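Local coordinates for 4-hydroxybenzoyl-CoA thioesterase (Bacillus halodurans, PDB 5WH9), which probably hydrolyses the thioester bond of gentisyl-coenzyme A, as a hotdog-fold acyl-CoA thioesterase, at residues D72-T78 / L90-K96; A60-A66 / V100-E106; L83-F88 / V120-P124. One frame throughout, in Å; residues are numbered along the deposited sequence.

In the fold
Interactions 1 and 2 are strand pairings in one antiparallel sheet, the bun of the hotdog fold; interaction 3 lies at its edge, mostly between loops. Interaction 1 joins hairpin strands 73-80 and 87-96, nested along the chain inside the loop closed by interaction 2, between strands 57-64 and 99-111. Their centres lie 9 Å apart, and neighbouring strands 87-96 and 99-111 join them through probable backbone bonds from F94 to A102 and from G104 to H92. Interaction 3 lies 24 Å from each by centres, where the start of strand 87-96 meets the segment leading into helix 125-131. The sheet thus runs from this C-terminal corner to strand 57-64, which continues it into the second subunit.

Interaction 1 (D72-T78 / L90-K96); sequences DHVFIRT and LEHHFIK
The phenyl ring of F75 takes its cross-strand partner I95 broadside, with I95 CB over one ring face and 3.8 Å from the centroid of the F75 ring. This CH-pi contact lies in the beta hairpin of strands 73-80 and 87-96, part of the curved antiparallel sheet of the hotdog fold. F75 CG stands between its own backbone N and carbonyl carbon (chi1 69°), which raises the ring beside the neighbouring strand and brings CZ to 3.3 Å from I95 CG2. On the same face of the sheet, R77 crosses I95 at about a right angle; the extended arginine chain carries NH1 to 3.6 Å from I95 CD1, so I95 touches both the phenyl ring and the guanidinium, which also meet each other, F75 CE1 lying over a guanidinium face. H7 of strand 6-9 meets the F75 ring as well.

The backbones are held by two hydrogen-bonded pairs, F75 with I95 and R77 with H93. The bond from I95 N to F75 O, 2.8 Å, is nearly straight.

The opposite face of the sheet, carrying I76, T78, H92 and F94, turns to helix 25-40. Here I76 and F94 run side by side: I76 CG1 lies over the phenyl ring, and I76 CD1 reaches 3.5 Å from F94 CE2. V74 CG1 comes to the edge of the same ring, while Y26 of the helix meets F94 edge-to-face.

At the open end of the hairpin a salt bridge ties D72 to K96. D72 OD2 also accepts from L69 N, and K96 NZ donates to P67 O, which ties the preceding loop to D72 and K96. K96 NZ approaches on the syn side of the carboxylate, 35° out of its plane and 2.9 Å from D72 OD2.

Interaction 2 (A60-A66 / V100-E106); sequences ATCQFKA and VIASGHE
I101 O is gripped by two consecutive backbone amides just past the end of strand 57-64. K65 N lies 2.9 Å from I101 O and well above the carbonyl plane, whereas A66 N, at 3.2 Å from I101 O, makes a nearly straight bond (173° at the hydrogen); both arrive from the same face of that plane. This pair of hydrogen bonds holds the chain as it leaves the strand, and A66 CB settles 4.0 Å from I101 CG2.

Before this turn the strands pair in antiparallel register. S103 N donates to Q63 O, the return bond from Q63 N to S103 O is weak, and T61 N bonds to H105 O. G104 faces C62 with their CA atoms only 4.0 Å apart, a close pairing in which the absence of a side chain on G104 is likely to matter.

T61 and H105 stand side by side on one face. H105 CG lies between its own N and carbonyl carbon (chi1 64°), which lifts the imidazole alongside the threonine until NE2 is 3.8 Å from T61 CB. With an alanine in place of H105, the T61 side chain would probably lose the ring at its flank, and a gap would open between it and R81, which H105 also touches.

On the other face A102 CB packs near C62 SG, and E106 bonds to Y23 of the second subunit and pairs with R108. Residues 60-63 form an antiparallel ladder with a strand of that subunit, making the continuous sheet across the interface that is characteristic of the hotdog-fold dimer.

Interaction 3 (L83-F88 / V120-P124); sequences LKDKSF and VCPIP
C121 brings its carbonyl to the hairpin turn first, C121 O lying 4.2 Å from K86 CB. P122 follows, its CA resting 4.0 Å from the aliphatic K86 CG. The proline ring also runs beside the D85 side chain: with CG anti to the backbone N (chi1 170°), the D85 carboxylate is carried along the ring and OD1 comes to 3.4 Å from P122 CB. At I123 the backbone locks on, I123 N donating to D85 O over 3.1 Å. A water lies 2.7 Å from I123 O and also near D85 O.

I123 has the largest share of the buried surface. Its extended branch drives CD1 into the hairpin, tightly against L83 CD1 at 3.5 Å and 3.8 Å from F88 CD1, with S87 O close by. The F88 ring also meets F131 in the C-terminal helix. P124 then occupies the N-cap position of helix 125-131.

The hairpin end, closed by a bond from K84 N to S87 O, is a beta turn joining strands 73-80 and 87-96; the segment entering the C-terminal helix packs against it at one corner of the hotdog fold.

Interaction 1 (D72-T78 / L90-K96)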
# COMPACT_ATOMS: atom_id res chain seq x y z
N ASP B 72 11.38 -12.23 5.97
CA ASP B 72 11.41 -12.48 7.40
C ASP B 72 10.09 -13.10 7.85
O ASP B 72 9.02 -12.70 7.37
CB ASP B 72 11.68 -11.20 8.18
CG ASP B 72 13.14 -10.89 8.29
OD1 ASP B 72 13.93 -11.78 7.90
OD2 ASP B 72 13.50 -9.79 8.76
N HIS B 73 10.18 -14.09 8.73
CA HIS B 73 9.01 -14.63 9.43
C HIS B 73 8.90 -13.81 10.70
O HIS B 73 9.91 -13.56 11.36
CB HIS B 73 9.20 -16.09 9.82
CG HIS B 73 9.43 -17.00 8.65
ND1 HIS B 73 8.48 -17.92 8.23
CD2 HIS B 73 10.49 -17.16 7.83
CE1 HIS B 73 8.95 -18.59 7.20
NE2 HIS B 73 10.17 -18.15 6.93
N VAL B 74 7.69 -13.40 11.06
CA VAL B 74 7.54 -12.51 12.19
C VAL B 74 6.25 -12.86 12.84
O VAL B 74 5.34 -13.39 12.19
CB VAL B 74 7.50 -11.00 11.74
CG1 VAL B 74 7.68 -10.06 12.92
CG2 VAL B 74 8.58 -10.72 10.71
N PHE B 75 6.14 -12.58 14.13
CA PHE B 75 4.84 -12.61 14.77
C PHE B 75 4.69 -11.45 15.75
O PHE B 75 5.68 -10.85 16.19
CB PHE B 75 4.53 -13.99 15.38
CG PHE B 75 5.37 -14.34 16.60
CD1 PHE B 75 5.00 -13.90 17.86
CD2 PHE B 75 6.50 -15.14 16.47
CE1 PHE B 75 5.75 -14.23 18.99
CE2 PHE B 75 7.26 -15.49 17.59
CZ PHE B 75 6.89 -15.02 18.86
N ILE B 76 3.46 -11.08 16.04
CA ILE B 76 3.23 -10.00 16.97
C ILE B 76 2.55 -10.55 18.21
O ILE B 76 1.61 -11.33 18.10
CB ILE B 76 2.32 -8.90 16.37
CG1 ILE B 76 3.07 -8.12 15.29
CG2 ILE B 76 1.86 -7.98 17.47
CD1 ILE B 76 2.19 -7.16 14.47
N ARG B 77 3.03 -10.14 19.38
CA ARG B 77 2.37 -10.47 20.64
C ARG B 77 1.50 -9.30 21.07
O ARG B 77 2.03 -8.21 21.34
CB ARG B 77 3.39 -10.75 21.75
CG ARG B 77 4.11 -12.08 21.64
CD ARG B 77 4.57 -12.59 23.02
NE ARG B 77 5.33 -13.83 22.86
CZ ARG B 77 6.66 -13.90 22.81
NH1 ARG B 77 7.40 -12.81 22.94
NH2 ARG B 77 7.25 -15.08 22.63
N THR B 78 0.19 -9.51 21.14
CA THR B 78 -0.71 -8.44 21.49
C THR B 78 -1.29 -8.67 22.86
O THR B 78 -1.80 -9.73 23.16
CB THR B 78 -1.84 -8.31 20.47
OG1 THR B 78 -1.28 -8.08 19.17
CG2 THR B 78 -2.74 -7.14 20.81
N LEU B 90 -3.91 -1.44 22.97
CA LEU B 90 -3.26 -2.70 22.65
C LEU B 90 -1.76 -2.49 22.59
O LEU B 90 -1.29 -1.59 21.90
CB LEU B 90 -3.74 -3.21 21.30
CG LEU B 90 -5.22 -3.59 21.19
CD1 LEU B 90 -5.56 -4.01 19.75
CD2 LEU B 90 -5.58 -4.70 22.18
N GLU B 91 -1.02 -3.31 23.32
CA GLU B 91 0.41 -3.36 23.14
C GLU B 91 0.79 -4.45 22.12
O GLU B 91 0.27 -5.57 22.15
CB GLU B 91 1.10 -3.61 24.48
CG GLU B 91 2.58 -3.24 24.49
CD GLU B 91 3.24 -3.47 25.86
OE1 GLU B 91 3.38 -2.49 26.63
OE2 GLU B 91 3.61 -4.63 26.16
N HIS B 92 1.68 -4.10 21.19
CA HIS B 92 2.13 -5.04 20.16
C HIS B 92 3.63 -5.12 20.18
O HIS B 92 4.31 -4.09 20.13
CB HIS B 92 1.71 -4.57 18.76
CG HIS B 92 0.24 -4.57 18.53
ND1 HIS B 92 -0.48 -3.42 18.29
CD2 HIS B 92 -0.66 -5.58 18.52
CE1 HIS B 92 -1.76 -3.72 18.12
NE2 HIS B 92 -1.89 -5.03 18.25
N HIS B 93 4.14 -6.35 20.22
CA HIS B 93 5.57 -6.58 20.19
C HIS B 93 5.93 -7.46 19.01
O HIS B 93 5.46 -8.60 18.90
CB HIS B 93 6.00 -7.28 21.48
CG HIS B 93 5.86 -6.44 22.70
ND1 HIS B 93 6.66 -5.35 22.96
CD2 HIS B 93 5.03 -6.55 23.77
CE1 HIS B 93 6.33 -4.81 24.12
NE2 HIS B 93 5.34 -5.52 24.63
N PHE B 94 6.78 -6.94 18.13
CA PHE B 94 7.24 -7.69 16.97
C PHE B 94 8.37 -8.60 17.38
O PHE B 94 9.38 -8.15 17.96
CB PHE B 94 7.71 -6.76 15.85
CG PHE B 94 6.62 -5.89 15.32
CD1 PHE B 94 6.11 -4.85 16.10
CD2 PHE B 94 6.08 -6.12 14.06
CE1 PHE B 94 5.09 -4.06 15.62
CE2 PHE B 94 5.05 -5.32 13.57
CZ PHE B 94 4.57 -4.29 14.35
N ILE B 95 8.18 -9.89 17.11
CA ILE B 95 9.18 -10.88 17.41
C ILE B 95 9.75 -11.48 16.12
O ILE B 95 9.02 -12.02 15.29
CB ILE B 95 8.65 -11.97 18.36
CG1 ILE B 95 8.47 -11.41 19.77
CG2 ILE B 95 9.63 -13.14 18.45
CD1 ILE B 95 7.15 -10.78 20.01
N LYS B 96 11.05 -11.35 15.96
CA LYS B 96 11.77 -12.00 14.89
C LYS B 96 12.94 -12.76 15.49
O LYS B 96 13.70 -12.20 16.30
CB LYS B 96 12.29 -10.95 13.91
CG LYS B 96 13.43 -11.44 13.05
CD LYS B 96 13.86 -10.38 12.07
CE LYS B 96 15.35 -10.45 11.79
NZ LYS B 96 15.71 -9.65 10.59

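Interaction 2 (A60-A66 / V100-E106)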
# COMPACT_ATOMS: atom_id res chain seq x y z
N ALA B 60 -1.32 6.09 17.88
CA ALA B 60 -0.49 4.91 17.66
C ALA B 60 1.00 5.24 17.63
O ALA B 60 1.41 6.25 17.07
CB ALA B 60 -0.91 4.18 16.38
N THR B 61 1.79 4.37 18.24
CA THR B 61 3.21 4.61 18.43
C THR B 61 4.00 3.34 18.15
O THR B 61 3.59 2.25 18.52
CB THR B 61 3.51 5.01 19.88
OG1 THR B 61 2.52 5.94 20.33
CG2 THR B 61 4.88 5.66 19.98
N CYS B 62 5.14 3.47 17.51
CA CYS B 62 5.98 2.32 17.29
C CYS B 62 7.45 2.70 17.41
O CYS B 62 7.87 3.82 17.05
CB CYS B 62 5.68 1.63 15.94
SG CYS B 62 6.17 -0.17 15.88
N GLN B 63 8.21 1.76 17.93
CA GLN B 63 9.59 1.98 18.25
C GLN B 63 10.37 0.85 17.57
O GLN B 63 10.19 -0.31 17.90
CB GLN B 63 9.74 1.94 19.76
CG GLN B 63 11.07 2.43 20.30
CD GLN B 63 11.10 2.40 21.82
OE1 GLN B 63 11.53 1.41 22.43
NE2 GLN B 63 10.65 3.48 22.44
N PHE B 64 11.23 1.22 16.63
CA PHE B 64 11.91 0.25 15.78
C PHE B 64 13.33 -0.01 16.28
O PHE B 64 14.14 0.91 16.34
CB PHE B 64 11.92 0.78 14.33
CG PHE B 64 10.59 1.31 13.88
CD1 PHE B 64 10.26 2.64 14.08
CD2 PHE B 64 9.66 0.47 13.29
CE1 PHE B 64 9.02 3.13 13.69
CE2 PHE B 64 8.42 0.96 12.90
CZ PHE B 64 8.11 2.30 13.10
N LYS B 65 13.62 -1.26 16.63
CA LYS B 65 14.92 -1.60 17.21
C LYS B 65 15.87 -2.15 16.16
O LYS B 65 17.01 -1.71 16.06
CB LYS B 65 14.78 -2.62 18.35
CG LYS B 65 13.75 -2.22 19.40
CD LYS B 65 13.87 -0.75 19.80
CE LYS B 65 15.12 -0.49 20.64
NZ LYS B 65 14.98 0.71 21.52
N ALA B 66 15.38 -3.12 15.39
CA ALA B 66 16.14 -3.79 14.34
C ALA B 66 15.33 -3.94 13.05
O ALA B 66 14.10 -4.02 13.08
CB ALA B 66 16.64 -5.14 14.82
N VAL B 100 12.53 -9.35 20.31
CA VAL B 100 11.72 -8.17 20.03
C VAL B 100 12.48 -7.12 19.19
O VAL B 100 13.44 -6.50 19.65
CB VAL B 100 11.19 -7.49 21.33
CG1 VAL B 100 10.33 -6.29 20.96
CG2 VAL B 100 10.37 -8.48 22.17
N ILE B 101 12.04 -6.93 17.96
CA ILE B 101 12.71 -6.00 17.05
C ILE B 101 11.93 -4.71 16.81
O ILE B 101 12.36 -3.85 16.04
CB ILE B 101 13.02 -6.68 15.70
CG1 ILE B 101 11.72 -7.14 15.02
CG2 ILE B 101 13.97 -7.86 15.91
CD1 ILE B 101 10.92 -5.94 14.39
N ALA B 102 10.78 -4.59 17.45
CA ALA B 102 9.98 -3.37 17.40
C ALA B 102 8.85 -3.55 18.39
O ALA B 102 8.41 -4.68 18.61
CB ALA B 102 9.43 -3.13 15.98
N SER B 103 8.37 -2.46 18.97
CA SER B 103 7.21 -2.54 19.85
C SER B 103 6.42 -1.24 19.87
O SER B 103 6.99 -0.15 19.92
CB SER B 103 7.62 -2.95 21.27
OG SER B 103 8.62 -2.08 21.79
N GLY B 104 5.10 -1.36 19.82
CA GLY B 104 4.28 -0.18 19.88
C GLY B 104 2.98 -0.41 20.59
O GLY B 104 2.76 -1.43 21.24
N HIS B 105 2.09 0.57 20.46
CA HIS B 105 0.74 0.38 20.96
C HIS B 105 -0.22 1.16 20.10
O HIS B 105 0.17 2.01 19.31
CB HIS B 105 0.63 0.81 22.44
CG HIS B 105 0.88 2.27 22.67
ND1 HIS B 105 -0.12 3.22 22.57
CD2 HIS B 105 2.01 2.94 22.99
CE1 HIS B 105 0.39 4.41 22.82
NE2 HIS B 105 1.68 4.27 23.08
N GLU B 106 -1.49 0.83 20.26
CA GLU B 106 -2.57 1.56 19.64
C GLU B 106 -3.53 1.95 20.76
O GLU B 106 -3.90 1.12 21.58
CB GLU B 106 -3.30 0.64 18.65
CG GLU B 106 -2.46 0.12 17.49
CD GLU B 106 -3.22 -0.82 16.56
OE1 GLU B 106 -3.03 -0.72 15.34
OE2 GLU B 106 -4.00 -1.67 17.06

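Interaction 3 (L83-F88 / V120-P124)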
# COMPACT_ATOMS: atom_id res chain seq x y z
N LEU B 83 -7.72 -0.56 29.77
CA LEU B 83 -9.12 -0.64 29.44
C LEU B 83 -9.95 0.35 30.22
O LEU B 83 -9.90 0.43 31.39
CB LEU B 83 -9.60 -2.07 29.59
CG LEU B 83 -11.09 -2.38 29.52
CD1 LEU B 83 -11.67 -2.35 28.13
CD2 LEU B 83 -11.38 -3.69 30.20
N LYS B 84 -10.70 1.15 29.51
CA LYS B 84 -11.60 2.06 30.18
C LYS B 84 -13.00 1.83 29.63
O LYS B 84 -13.20 0.94 28.82
CB LYS B 84 -11.15 3.50 29.99
CG LYS B 84 -9.70 3.73 30.39
CD LYS B 84 -9.40 5.19 30.54
CE LYS B 84 -7.95 5.50 30.23
NZ LYS B 84 -7.68 6.96 30.37
N ASP B 85 -13.96 2.63 30.08
CA ASP B 85 -15.32 2.46 29.59
C ASP B 85 -15.37 2.62 28.07
O ASP B 85 -16.01 1.83 27.38
CB ASP B 85 -16.27 3.45 30.26
CG ASP B 85 -17.65 3.47 29.61
OD1 ASP B 85 -18.21 2.39 29.34
OD2 ASP B 85 -18.17 4.59 29.35
N LYS B 86 -14.70 3.64 27.54
CA LYS B 86 -14.89 3.97 26.13
C LYS B 86 -13.67 3.78 25.23
O LYS B 86 -13.78 3.95 24.02
CB LYS B 86 -15.44 5.39 26.00
CG LYS B 86 -16.83 5.55 26.61
CD LYS B 86 -17.53 6.81 26.14
CE LYS B 86 -17.45 7.90 27.19
NZ LYS B 86 -18.05 9.16 26.69
N SER B 87 -12.53 3.43 25.82
CA SER B 87 -11.31 3.21 25.07
C SER B 87 -10.49 2.03 25.62
O SER B 87 -10.73 1.55 26.73
CB SER B 87 -10.45 4.47 25.08
OG SER B 87 -9.84 4.66 26.34
N PHE B 88 -9.52 1.57 24.83
CA PHE B 88 -8.56 0.57 25.28
C PHE B 88 -7.26 0.75 24.50
O PHE B 88 -7.25 1.33 23.41
CB PHE B 88 -9.12 -0.85 25.12
CG PHE B 88 -9.36 -1.26 23.69
CD1 PHE B 88 -10.50 -0.84 23.01
CD2 PHE B 88 -8.46 -2.06 23.02
CE1 PHE B 88 -10.72 -1.20 21.68
CE2 PHE B 88 -8.68 -2.43 21.70
CZ PHE B 88 -9.80 -2.01 21.04
N VAL B 120 -18.74 7.68 18.61
CA VAL B 120 -18.07 6.89 19.64
C VAL B 120 -19.04 6.39 20.69
O VAL B 120 -20.07 7.03 20.95
CB VAL B 120 -17.00 7.71 20.36
CG1 VAL B 120 -15.90 8.11 19.39
CG2 VAL B 120 -17.63 8.93 21.03
N CYS B 121 -18.72 5.27 21.31
CA CYS B 121 -19.60 4.71 22.33
C CYS B 121 -18.84 3.77 23.25
O CYS B 121 -17.66 3.48 23.03
CB CYS B 121 -20.76 3.99 21.67
SG CYS B 121 -20.26 2.53 20.80
N PRO B 122 -19.51 3.29 24.30
CA PRO B 122 -18.83 2.40 25.24
C PRO B 122 -18.51 1.06 24.60
O PRO B 122 -19.29 0.54 23.80
CB PRO B 122 -19.88 2.20 26.35
CG PRO B 122 -20.90 3.27 26.14
CD PRO B 122 -20.90 3.55 24.68
N ILE B 123 -17.35 0.50 24.94
CA ILE B 123 -17.03 -0.86 24.58
C ILE B 123 -18.17 -1.75 25.06
O ILE B 123 -18.62 -1.61 26.19
CB ILE B 123 -15.72 -1.29 25.25
CG1 ILE B 123 -14.56 -0.40 24.78
CG2 ILE B 123 -15.41 -2.78 24.99
CD1 ILE B 123 -13.31 -0.57 25.61
N PRO B 124 -18.60 -2.65 24.21
CA PRO B 124 -19.67 -3.56 24.54
C PRO B 124 -19.25 -4.44 25.63
O PRO B 124 -18.12 -4.82 25.79
CB PRO B 124 -19.83 -4.39 23.28
CG PRO B 124 -19.32 -3.54 22.22
CD PRO B 124 -18.22 -2.75 22.81
O HOH W 1 -17.46 -0.74 28.45